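Local coordinates for cephalosporin acylase (Bacillus halodurans, PDB 2NLZ), which probably hydrolyses amide bonds, consistent with a cephalosporin acylase of the gamma-glutamyltranspeptidase family of N-terminal nucleophile (Ntn) hydrolases, at residues 64-69 against 373-378; 70-75 against 120-125; 86-91 against 414-419; 218-223 against 245-250. The protein carries 1 engineered substitution. One frame throughout, in Å; residues are numbered along the deposited sequence.

Contact 1 of 4, residues 64-69 against 373-378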
loop_
_atom_site.group_PDB
_atom_site.type_symbol
_atom_site.label_atom_id
_atom_site.label_comp_id
_atom_site.label_asym_id
_atom_site.label_seq_id
_atom_site.Cartn_x
_atom_site.Cartn_y
_atom_site.Cartn_z
ATOM N N THR D 64 2.750 -32.204 9.547
ATOM C CA THR D 64 2.271 -31.956 8.210
ATOM C C THR D 64 3.413 -31.761 7.232
ATOM O O THR D 64 3.179 -31.719 6.041
ATOM C CB THR D 64 1.374 -30.714 8.167
ATOM O OG1 THR D 64 2.083 -29.590 8.696
ATOM C CG2 THR D 64 0.108 -30.936 8.980
ATOM N N SER D 65 4.642 -31.651 7.728
ATOM C CA SER D 65 5.792 -31.324 6.879
ATOM C C SER D 65 6.974 -32.257 7.102
ATOM O O SER D 65 8.081 -32.016 6.616
ATOM C CB SER D 65 6.245 -29.889 7.151
ATOM O OG SER D 65 5.263 -28.963 6.740
ATOM N N ASN D 66 6.730 -33.344 7.810
ATOM C CA ASN D 66 7.802 -33.982 8.513
ATOM C C ASN D 66 7.417 -35.336 9.042
ATOM O O ASN D 66 6.246 -35.692 9.031
ATOM C CB ASN D 66 8.124 -33.100 9.705
ATOM C CG ASN D 66 9.527 -33.179 10.086
ATOM O OD1 ASN D 66 9.891 -32.819 11.190
ATOM N ND2 ASN D 66 10.354 -33.666 9.172
ATOM N N GLY D 67 8.403 -36.080 9.533
ATOM C CA GLY D 67 8.161 -37.330 10.241
ATOM C C GLY D 67 9.449 -37.964 10.720
ATOM O O GLY D 67 10.544 -37.546 10.345
ATOM N N ILE D 68 9.318 -38.981 11.561
ATOM C CA ILE D 68 10.466 -39.773 11.980
ATOM C C ILE D 68 10.929 -40.600 10.788
ATOM O O ILE D 68 12.111 -40.901 10.647
ATOM C CB ILE D 68 10.110 -40.674 13.173
ATOM C CG1 ILE D 68 9.253 -39.877 14.163
ATOM C CG2 ILE D 68 11.377 -41.273 13.809
ATOM C CD1 ILE D 68 9.296 -40.344 15.584
ATOM N N GLY D 69 9.987 -40.931 9.914
ATOM C CA GLY D 69 10.297 -41.606 8.659
ATOM C C GLY D 69 10.757 -40.697 7.530
ATOM O O GLY D 69 10.596 -41.038 6.354
ATOM N N PHE D 373 20.052 -27.062 8.708
ATOM C CA PHE D 373 19.450 -28.394 8.783
ATOM C C PHE D 373 18.087 -28.390 8.155
ATOM O O PHE D 373 17.310 -27.469 8.373
ATOM C CB PHE D 373 19.293 -28.855 10.238
ATOM C CG PHE D 373 18.935 -30.307 10.378
ATOM C CD1 PHE D 373 19.930 -31.272 10.504
ATOM C CD2 PHE D 373 17.602 -30.719 10.374
ATOM C CE1 PHE D 373 19.602 -32.623 10.627
ATOM C CE2 PHE D 373 17.264 -32.071 10.491
ATOM C CZ PHE D 373 18.262 -33.021 10.629
ATOM N N ILE D 374 17.782 -29.452 7.419
ATOM C CA ILE D 374 16.501 -29.571 6.763
ATOM C C ILE D 374 16.075 -31.046 6.666
ATOM O O ILE D 374 16.906 -31.916 6.390
ATOM C CB ILE D 374 16.577 -28.865 5.396
ATOM C CG1 ILE D 374 15.215 -28.760 4.723
ATOM C CG2 ILE D 374 17.598 -29.522 4.516
ATOM C CD1 ILE D 374 15.163 -27.666 3.692
ATOM N N GLN D 375 14.800 -31.340 6.934
ATOM C CA GLN D 375 14.278 -32.709 6.749
ATOM C C GLN D 375 12.843 -32.716 6.240
ATOM O O GLN D 375 12.094 -31.784 6.505
ATOM C CB GLN D 375 14.418 -33.573 8.023
ATOM C CG GLN D 375 13.537 -33.177 9.178
ATOM C CD GLN D 375 13.797 -33.962 10.432
ATOM O OE1 GLN D 375 14.917 -34.392 10.690
ATOM N NE2 GLN D 375 12.761 -34.138 11.239
ATOM N N SER D 376 12.467 -33.773 5.519
ATOM C CA SER D 376 11.137 -33.860 4.922
ATOM C C SER D 376 10.652 -35.289 4.653
ATOM O O SER D 376 11.445 -36.204 4.446
ATOM C CB SER D 376 11.103 -33.046 3.624
ATOM O OG SER D 376 9.927 -33.256 2.871
ATOM N N ASN D 377 9.329 -35.446 4.658
ATOM C CA ASN D 377 8.659 -36.643 4.173
ATOM C C ASN D 377 8.266 -36.508 2.704
ATOM O O ASN D 377 7.414 -37.241 2.208
ATOM C CB ASN D 377 7.421 -36.917 5.018
ATOM C CG ASN D 377 7.672 -37.954 6.089
ATOM O OD1 ASN D 377 8.809 -38.349 6.313
ATOM N ND2 ASN D 377 6.604 -38.415 6.750
ATOM N N TYR D 378 8.921 -35.573 2.020
ATOM C CA TYR D 378 8.554 -35.115 0.681
ATOM C C TYR D 378 7.158 -34.490 0.664
ATOM O O TYR D 378 7.004 -33.327 1.037
ATOM C CB TYR D 378 8.742 -36.208 -0.371
ATOM C CG TYR D 378 8.558 -35.743 -1.792
ATOM C CD1 TYR D 378 9.056 -34.512 -2.223
ATOM C CD2 TYR D 378 7.896 -36.542 -2.717
ATOM C CE1 TYR D 378 8.880 -34.087 -3.542
ATOM C CE2 TYR D 378 7.725 -36.129 -4.034
ATOM C CZ TYR D 378 8.216 -34.905 -4.437
ATOM O OH TYR D 378 8.041 -34.504 -5.740
#

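Contact 2 of 4, residues 70-75 against 120-125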
loop_
_atom_site.group_PDB
_atom_site.type_symbol
_atom_site.label_atom_id
_atom_site.label_comp_id
_atom_site.label_asym_id
_atom_site.label_seq_id
_atom_site.Cartn_x
_atom_site.Cartn_y
_atom_site.Cartn_z
ATOM N N SER D 70 11.336 -39.547 7.885
ATOM C CA SER D 70 11.884 -38.604 6.905
ATOM C C SER D 70 13.305 -38.966 6.543
ATOM O O SER D 70 13.917 -39.804 7.198
ATOM C CB SER D 70 11.884 -37.190 7.488
ATOM O OG SER D 70 10.570 -36.665 7.589
ATOM N N ASP D 71 13.835 -38.346 5.496
ATOM C CA ASP D 71 15.292 -38.198 5.440
ATOM C C ASP D 71 15.702 -36.744 5.667
ATOM O O ASP D 71 14.837 -35.868 5.714
ATOM C CB ASP D 71 15.985 -38.883 4.234
ATOM C CG ASP D 71 15.256 -38.715 2.939
ATOM O OD1 ASP D 71 15.372 -39.638 2.111
ATOM O OD2 ASP D 71 14.584 -37.686 2.738
ATOM N N ALA D 72 17.003 -36.508 5.850
ATOM C CA ALA D 72 17.515 -35.199 6.262
ATOM C C ALA D 72 18.783 -34.783 5.522
ATOM O O ALA D 72 19.427 -35.600 4.880
ATOM C CB ALA D 72 17.769 -35.197 7.761
ATOM N N PHE D 73 19.134 -33.504 5.618
ATOM C CA PHE D 73 20.387 -32.977 5.061
ATOM C C PHE D 73 20.935 -31.888 5.979
ATOM O O PHE D 73 20.164 -31.174 6.645
ATOM C CB PHE D 73 20.165 -32.378 3.672
ATOM C CG PHE D 73 20.096 -33.391 2.557
ATOM C CD1 PHE D 73 21.219 -33.703 1.819
ATOM C CD2 PHE D 73 18.885 -33.994 2.212
ATOM C CE1 PHE D 73 21.144 -34.611 0.772
ATOM C CE2 PHE D 73 18.801 -34.915 1.170
ATOM C CZ PHE D 73 19.933 -35.220 0.448
ATOM N N ALA D 74 22.261 -31.740 6.007
ATOM C CA ALA D 74 22.879 -30.707 6.850
ATOM C C ALA D 74 24.175 -30.143 6.302
ATOM O O ALA D 74 24.992 -30.870 5.734
ATOM C CB ALA D 74 23.091 -31.209 8.273
ATOM N N LEU D 75 24.327 -28.830 6.454
ATOM C CA LEU D 75 25.612 -28.179 6.310
ATOM C C LEU D 75 25.979 -27.652 7.683
ATOM O O LEU D 75 25.303 -26.773 8.221
ATOM C CB LEU D 75 25.576 -27.052 5.275
ATOM C CG LEU D 75 25.793 -27.450 3.807
ATOM C CD1 LEU D 75 25.703 -26.260 2.872
ATOM C CD2 LEU D 75 27.135 -28.137 3.649
ATOM N N PRO D 120 14.078 -44.156 5.268
ATOM C CA PRO D 120 14.151 -42.921 6.030
ATOM C C PRO D 120 15.551 -42.710 6.582
ATOM O O PRO D 120 15.989 -43.470 7.437
ATOM C CB PRO D 120 13.177 -43.166 7.187
ATOM C CG PRO D 120 12.279 -44.228 6.722
ATOM C CD PRO D 120 13.124 -45.106 5.865
ATOM N N GLY D 121 16.241 -41.682 6.097
ATOM C CA GLY D 121 17.608 -41.402 6.531
ATOM C C GLY D 121 17.819 -40.482 7.734
ATOM O O GLY D 121 18.928 -40.409 8.283
ATOM N N ALA D 122 16.762 -39.786 8.147
ATOM C CA ALA D 122 16.864 -38.755 9.184
ATOM C C ALA D 122 17.288 -39.243 10.571
ATOM O O ALA D 122 18.180 -38.639 11.170
ATOM C CB ALA D 122 15.577 -37.908 9.267
ATOM N N PRO D 123 16.663 -40.320 11.098
ATOM C CA PRO D 123 17.129 -40.761 12.415
ATOM C C PRO D 123 18.629 -41.081 12.469
ATOM O O PRO D 123 19.290 -40.744 13.450
ATOM C CB PRO D 123 16.288 -42.009 12.686
ATOM C CG PRO D 123 15.078 -41.825 11.865
ATOM C CD PRO D 123 15.553 -41.161 10.614
ATOM N N GLY D 124 19.158 -41.691 11.414
ATOM C CA GLY D 124 20.593 -41.972 11.328
ATOM C C GLY D 124 21.417 -40.704 11.242
ATOM O O GLY D 124 22.493 -40.601 11.850
ATOM N N ALA D 125 20.903 -39.732 10.492
ATOM C CA ALA D 125 21.535 -38.420 10.398
ATOM C C ALA D 125 21.590 -37.716 11.749
ATOM O O ALA D 125 22.564 -37.041 12.050
ATOM C CB ALA D 125 20.826 -37.562 9.379
#

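Contact 3 of 4, residues 86-91 against 414-419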
loop_
_atom_site.group_PDB
_atom_site.type_symbol
_atom_site.label_atom_id
_atom_site.label_comp_id
_atom_site.label_asym_id
_atom_site.label_seq_id
_atom_site.Cartn_x
_atom_site.Cartn_y
_atom_site.Cartn_z
ATOM N N ASN D 86 24.800 -36.089 4.121
ATOM C CA ASN D 86 23.773 -36.600 3.228
ATOM C C ASN D 86 22.981 -37.676 3.930
ATOM O O ASN D 86 23.315 -38.856 3.853
ATOM C CB ASN D 86 24.376 -37.152 1.928
ATOM C CG ASN D 86 23.330 -37.397 0.851
ATOM O OD1 ASN D 86 22.213 -37.815 1.144
ATOM N ND2 ASN D 86 23.691 -37.128 -0.410
ATOM N N GLY D 87 21.920 -37.271 4.608
ATOM C CA GLY D 87 21.077 -38.231 5.274
ATOM C C GLY D 87 19.938 -38.714 4.407
ATOM O O GLY D 87 18.859 -38.981 4.915
ATOM N N SER D 88 20.170 -38.818 3.101
ATOM C CA SER D 88 19.152 -39.297 2.173
ATOM C C SER D 88 19.275 -40.794 2.000
ATOM O O SER D 88 20.338 -41.298 1.644
ATOM C CB SER D 88 19.299 -38.617 0.820
ATOM O OG SER D 88 18.476 -39.220 -0.154
ATOM N N GLY D 89 18.182 -41.501 2.247
ATOM C CA GLY D 89 18.180 -42.945 2.108
ATOM C C GLY D 89 17.933 -43.409 0.690
ATOM O O GLY D 89 17.330 -42.695 -0.113
ATOM N N ARG D 90 18.399 -44.613 0.379
ATOM C CA ARG D 90 18.257 -45.148 -0.968
ATOM C C ARG D 90 16.974 -45.970 -1.134
ATOM O O ARG D 90 16.286 -46.261 -0.151
ATOM C CB ARG D 90 19.520 -45.921 -1.387
ATOM C CG ARG D 90 20.059 -46.935 -0.368
ATOM C CD ARG D 90 21.589 -46.896 -0.284
ATOM N NE ARG D 90 22.217 -46.458 -1.528
ATOM C CZ ARG D 90 23.391 -45.831 -1.622
ATOM N NH1 ARG D 90 23.850 -45.476 -2.813
ATOM N NH2 ARG D 90 24.108 -45.541 -0.542
ATOM N N ALA D 91 16.655 -46.309 -2.385
ATOM C CA ALA D 91 15.467 -47.079 -2.735
ATOM C C ALA D 91 15.634 -48.514 -2.294
ATOM O O ALA D 91 16.758 -49.017 -2.261
ATOM C CB ALA D 91 15.239 -47.034 -4.234
ATOM N N GLY D 414 18.437 -49.615 -4.731
ATOM C CA GLY D 414 19.582 -49.167 -3.943
ATOM C C GLY D 414 20.152 -47.837 -4.374
ATOM O O GLY D 414 21.254 -47.470 -3.983
ATOM N N LYS D 415 19.394 -47.113 -5.185
ATOM C CA LYS D 415 19.800 -45.803 -5.667
ATOM C C LYS D 415 19.019 -44.745 -4.894
ATOM O O LYS D 415 17.859 -44.964 -4.558
ATOM C CB LYS D 415 19.499 -45.713 -7.160
ATOM C CG LYS D 415 19.739 -44.355 -7.801
ATOM C CD LYS D 415 19.209 -44.342 -9.227
ATOM C CE LYS D 415 19.733 -43.157 -10.000
ATOM N NZ LYS D 415 19.131 -43.073 -11.339
ATOM N N ARG D 416 19.637 -43.610 -4.586
ATOM C CA ARG D 416 18.863 -42.507 -4.013
ATOM C C ARG D 416 18.575 -41.433 -5.064
ATOM O O ARG D 416 19.404 -41.172 -5.944
ATOM C CB ARG D 416 19.522 -41.940 -2.755
ATOM C CG ARG D 416 20.956 -41.584 -2.948
ATOM C CD ARG D 416 21.818 -42.147 -1.842
ATOM N NE ARG D 416 23.225 -41.950 -2.175
ATOM C CZ ARG D 416 24.071 -41.222 -1.454
ATOM N NH1 ARG D 416 23.660 -40.630 -0.336
ATOM N NH2 ARG D 416 25.330 -41.092 -1.843
ATOM N N THR D 417 17.385 -40.837 -4.975
ATOM C CA THR D 417 16.867 -39.978 -6.041
ATOM C C THR D 417 17.252 -38.506 -5.920
ATOM O O THR D 417 17.708 -38.054 -4.861
ATOM C CB THR D 417 15.329 -40.040 -6.113
ATOM O OG1 THR D 417 14.869 -39.142 -7.126
ATOM C CG2 THR D 417 14.710 -39.667 -4.773
ATOM N N TYR D 418 17.072 -37.789 -7.031
ATOM C CA TYR D 418 16.987 -36.339 -7.063
ATOM C C TYR D 418 16.169 -35.895 -5.861
ATOM O O TYR D 418 15.010 -36.295 -5.703
ATOM C CB TYR D 418 16.300 -35.913 -8.366
ATOM C CG TYR D 418 16.123 -34.425 -8.580
ATOM C CD1 TYR D 418 15.014 -33.756 -8.082
ATOM C CD2 TYR D 418 17.049 -33.693 -9.318
ATOM C CE1 TYR D 418 14.847 -32.394 -8.282
ATOM C CE2 TYR D 418 16.891 -32.331 -9.529
ATOM C CZ TYR D 418 15.786 -31.687 -9.008
ATOM O OH TYR D 418 15.620 -30.339 -9.216
ATOM N N HIS D 419 16.784 -35.072 -5.014
ATOM C CA HIS D 419 16.194 -34.677 -3.735
ATOM C C HIS D 419 15.959 -33.174 -3.701
ATOM O O HIS D 419 16.838 -32.409 -4.071
ATOM C CB HIS D 419 17.119 -35.086 -2.587
ATOM C CG HIS D 419 16.400 -35.677 -1.418
ATOM N ND1 HIS D 419 15.736 -34.906 -0.488
ATOM C CD2 HIS D 419 16.243 -36.960 -1.024
ATOM C CE1 HIS D 419 15.202 -35.691 0.430
ATOM N NE2 HIS D 419 15.492 -36.944 0.127
#

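Contact 4 of 4, residues 218-223 against 245-250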
loop_
_atom_site.group_PDB
_atom_site.type_symbol
_atom_site.label_atom_id
_atom_site.label_comp_id
_atom_site.label_asym_id
_atom_site.label_seq_id
_atom_site.Cartn_x
_atom_site.Cartn_y
_atom_site.Cartn_z
ATOM N N SER D 218 18.152 -48.854 16.751
ATOM C CA SER D 218 16.886 -49.566 16.815
ATOM C C SER D 218 16.052 -49.372 15.565
ATOM O O SER D 218 15.294 -50.262 15.186
ATOM C CB SER D 218 16.084 -49.102 18.020
ATOM O OG SER D 218 14.747 -49.546 17.926
ATOM N N PHE D 219 16.201 -48.205 14.936
ATOM C CA PHE D 219 15.439 -47.831 13.743
ATOM C C PHE D 219 15.872 -48.615 12.505
ATOM O O PHE D 219 15.033 -48.993 11.691
ATOM C CB PHE D 219 15.583 -46.329 13.490
ATOM C CG PHE D 219 14.661 -45.784 12.424
ATOM C CD1 PHE D 219 13.356 -45.417 12.737
ATOM C CD2 PHE D 219 15.111 -45.596 11.118
ATOM C CE1 PHE D 219 12.497 -44.896 11.762
ATOM C CE2 PHE D 219 14.270 -45.083 10.140
ATOM C CZ PHE D 219 12.953 -44.730 10.468
ATOM N N TYR D 220 17.175 -48.859 12.373
ATOM C CA TYR D 220 17.737 -49.454 11.155
ATOM C C TYR D 220 18.099 -50.937 11.245
ATOM O O TYR D 220 17.859 -51.701 10.308
ATOM C CB TYR D 220 18.966 -48.673 10.722
ATOM C CG TYR D 220 18.664 -47.250 10.373
ATOM C CD1 TYR D 220 18.058 -46.932 9.169
ATOM C CD2 TYR D 220 18.985 -46.218 11.248
ATOM C CE1 TYR D 220 17.776 -45.628 8.844
ATOM C CE2 TYR D 220 18.711 -44.912 10.931
ATOM C CZ TYR D 220 18.108 -44.615 9.724
ATOM O OH TYR D 220 17.831 -43.305 9.388
ATOM N N ARG D 221 18.696 -51.334 12.363
ATOM C CA ARG D 221 19.121 -52.716 12.546
ATOM C C ARG D 221 18.787 -53.206 13.955
ATOM O O ARG D 221 19.565 -53.921 14.585
ATOM C CB ARG D 221 20.610 -52.876 12.202
ATOM C CG ARG D 221 21.524 -51.815 12.783
ATOM C CD ARG D 221 22.783 -51.655 11.945
ATOM N NE ARG D 221 22.606 -50.663 10.892
ATOM C CZ ARG D 221 22.968 -49.388 10.988
ATOM N NH1 ARG D 221 23.537 -48.928 12.089
ATOM N NH2 ARG D 221 22.762 -48.569 9.975
ATOM N N GLY D 222 17.606 -52.815 14.430
ATOM C CA GLY D 222 17.138 -53.182 15.755
ATOM C C GLY D 222 15.664 -53.509 15.743
ATOM O O GLY D 222 15.139 -53.994 14.738
ATOM N N GLU D 223 14.996 -53.221 16.857
ATOM C CA GLU D 223 13.608 -53.633 17.061
ATOM C C GLU D 223 12.587 -52.872 16.205
ATOM O O GLU D 223 11.620 -53.457 15.717
ATOM C CB GLU D 223 13.232 -53.538 18.541
ATOM C CG GLU D 223 12.202 -54.580 18.958
ATOM C CD GLU D 223 11.003 -53.971 19.647
ATOM O OE1 GLU D 223 11.159 -53.454 20.772
ATOM O OE2 GLU D 223 9.903 -54.020 19.058
ATOM N N ALA D 245 19.099 -51.898 7.373
ATOM C CA ALA D 245 20.314 -52.367 8.048
ATOM C C ALA D 245 21.618 -51.788 7.503
ATOM O O ALA D 245 22.514 -51.447 8.277
ATOM C CB ALA D 245 20.379 -53.885 8.041
ATOM N N CYS D 246 21.735 -51.673 6.183
ATOM C CA CYS D 246 22.960 -51.106 5.627
ATOM C C CYS D 246 22.823 -49.664 5.146
ATOM O O CYS D 246 23.599 -49.206 4.303
ATOM C CB CYS D 246 23.633 -52.026 4.587
ATOM S SG CYS D 246 22.605 -52.644 3.256
ATOM N N TYR D 247 21.857 -48.939 5.697
ATOM C CA TYR D 247 21.863 -47.502 5.521
ATOM C C TYR D 247 22.886 -46.862 6.456
ATOM O O TYR D 247 22.904 -47.131 7.657
ATOM C CB TYR D 247 20.484 -46.876 5.762
ATOM C CG TYR D 247 20.558 -45.366 5.946
ATOM C CD1 TYR D 247 20.810 -44.517 4.868
ATOM C CD2 TYR D 247 20.420 -44.793 7.202
ATOM C CE1 TYR D 247 20.899 -43.142 5.048
ATOM C CE2 TYR D 247 20.504 -43.426 7.386
ATOM C CZ TYR D 247 20.745 -42.611 6.313
ATOM O OH TYR D 247 20.828 -41.257 6.515
ATOM N N ARG D 248 23.806 -46.070 5.958
ATOM C CA ARG D 248 24.376 -45.048 6.802
ATOM C C ARG D 248 24.355 -43.678 6.195
ATOM O O ARG D 248 24.413 -43.505 4.995
ATOM C CB ARG D 248 25.771 -45.395 7.334
ATOM C CG ARG D 248 26.341 -46.732 6.943
ATOM C CD ARG D 248 26.682 -47.690 8.096
ATOM N NE ARG D 248 26.359 -47.176 9.414
ATOM C CZ ARG D 248 26.312 -47.901 10.527
ATOM N NH1 ARG D 248 26.567 -49.199 10.506
ATOM N NH2 ARG D 248 26.010 -47.323 11.675
ATOM N N PRO D 249 24.233 -42.690 7.041
ATOM C CA PRO D 249 24.379 -41.312 6.592
ATOM C C PRO D 249 25.783 -41.124 6.033
ATOM O O PRO D 249 26.742 -41.692 6.563
ATOM C CB PRO D 249 24.168 -40.480 7.867
ATOM C CG PRO D 249 24.157 -41.423 8.985
ATOM C CD PRO D 249 23.888 -42.792 8.468
ATOM N N GLU D 250 25.893 -40.373 4.944
ATOM C CA GLU D 250 27.163 -40.210 4.253
ATOM C C GLU D 250 27.658 -38.782 4.401
ATOM O O GLU D 250 26.965 -37.835 4.022
ATOM C CB GLU D 250 27.017 -40.597 2.770
ATOM C CG GLU D 250 28.209 -40.246 1.872
ATOM C CD GLU D 250 28.049 -40.772 0.451
ATOM O OE1 GLU D 250 27.576 -41.916 0.295
ATOM O OE2 GLU D 250 28.400 -40.052 -0.508
#

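Contact 1 of 4, residues 64-69 against 373-378
A buried, largely polar contact joins the connection between helix 47-61 and strand 71-78 to the end of strand 370-376 and the turn that follows. The touching parts run 83° apart, and Asn66 CA comes 4.9 Å from Ser376 CA. Asn66 is the centre on the loop side: its amide crosses Gln375 obliquely, the two amide planes 50° apart, and the end of the Asn66 amide lies against Gln375 NE2. Gln375 reaches there with CG between its own N and carbonyl carbon (chi1 69°) and the chain extended beyond; its OE1 is held by Trp126 NE1. In the alpha-beta-beta-alpha architecture of Ntn hydrolases such strands form the core, and here Phe373 and Gln375 of strand 370-376 pack on helix 47-61. An alanine in place of Asn66 would remove the amide beside Gln375 and would probably leave the NE2 end of that side chain less firmly positioned. Asn377, just past the strand, lays its amide along the backbone of 66-69. Its OD1 is hydrogen-bonded to Ser70 OG, and its ND2 to the carbonyls of Phe381 and Ala393, which together fix the rotation of the amide. Gly67 suits its place because a beta carbon would run into Asn377 ND2, while Ile68, facing away, packs on helix 202-212.

Contact 2 of 4, residues 70-75 against 120-125
Ala72 sets its methyl against two alanines of helix 122-133: its CB lies 3.8 Å from Ala122 CB and 4.2 Å from Ala125 CB. All three beta carbons point into the contact, and Ala122 and Ala125, three residues apart, present their methyls on the same side of the helix, so strand 71-78 and the helix can approach closely. Two residues earlier, just before the strand begins, Ser70 O accepts from Ala122 N at 3.0 Å in a fairly straight bond (162°), the donor standing above the carbonyl plane. Pro120 CB is 3.4 Å from the same Ser70 O. Between Pro120 and Ala122, Gly121 passes beside the strand with its N 3.4 Å from Asp71 CB, and a side chain here would crowd that carbon; its own carbonyl receives the backbone N of Ala125 as the helix gets under way. Asp71, by contrast, spends its carboxylate on weak bonds to His419, Gln395 and Gly89. This is helix-on-strand packing of the Ntn core. With small residues on both sides, the joint is compact, mostly methyl packing around one buried polar bond, and the partial positive charge of the helix's N-terminal end would probably strengthen that bond to Ser70 O.

Contact 3 of 4, residues 86-91 against 414-419
The segments cross with their end-to-end directions 125° apart, approaching to 4.1 Å between Arg90 CA and Arg416 CA, and Ala91 pairs with the loop through its N to Lys415 O (2.8 Å) and, weakly, through its O from Gly414 N. Gly414 has a positive phi, a conformation that glycine adopts easily. Arg90 starts with CG between its N and carbonyl carbon and bends twice, bringing NE to Gly414 O at 2.8 Å; the acceptor lies near the guanidinium plane, and the bond is fairly straight (160°). Over one face of this guanidinium sits Arg416, its CD above the centre and its NE 3.6 Å from Arg90 NH1, the planes 38° apart. Replacing Arg90 by an alanine would remove the grip on Gly414 O and would probably loosen the packing over Arg416. Farther along, Arg416 meets Asn86 tip to tip, NH1 being 3.5 Å from Asn86 CG. Asn86 OD1 is used in an Asx turn, accepting from Ser88 N at 3.0 Å where strand 81-87 ends, and Ser88 OG lies 3.3 Å from His419 CD2. The contact thus joins the end of a core strand to the long connection leading to strand 424-428. Two like charges lie close together, and Glu317, salt-bridged to Arg416 NE and a weak, long partner of Arg90 NH1, probably offsets their repulsion.

Contact 4 of 4, residues 218-223 against 245-250
The packed half is a pair of tyrosines, whereas the outer half is a pair of arginines, one of them poorly ordered. Tyr247 brings CD2 over a face of the Tyr220 ring, 3.2 Å from Tyr220 CE1; the rings meet obliquely, centroids 4.9 Å apart and planes at 36°. Tyrosine suits both places, since the rings fill the buried side while the hydroxyls reach the start of helix 122-133: Tyr220 OH bonds to Pro120 O and Gly124 N, Tyr247 OH weakly to Gly121 O. At the outer edge, Arg221 bends at chi3 to send NE to Ala245 O, at 2.7 Å and on a lone pair of that carbonyl, though with a rather bent N-H angle of 144°. Its NH2 adds a weak bond to the same oxygen, and NH1 forms a salt bridge with Glu217. Over one face of this guanidinium lies, as modelled, that of the exposed Arg248, whose position is uncertain; Tyr220 CB covers the opposite face. The contact ties the weakly bonded helix 217-221 to the end of helix 241-245 and the connection into strand 250-259. Ala245 O lies at a helix C-terminal end, whose partial negative charge would probably favour the Arg221 cation, with Glu217 easing its repulsion from Arg248.

In the fold
Along the chain from the N terminus, residues 64-69, 70-75 and 86-91 come in quick succession, each opening a loop. Contact 2 closes first, at 120-125, where helix 122-133 comes to lie on strand 71-78. Contact 4 then opens and closes at 218-250, in series with contact 2, by the lead-in to strand 250-259, which runs beside strand 81-87. Contact 1 closes next, at 373-378, enclosing contacts 2 and 4. Contact 3 closes last, at 414-419; it crosses contacts 1 and 2 and encloses contact 4. Strands 370-376, 71-78, 81-87 and 250-259 lie side by side, so contacts 1 to 3 join neighbouring core strands to surrounding loops and helices, and contact 4 brings in the outer helices.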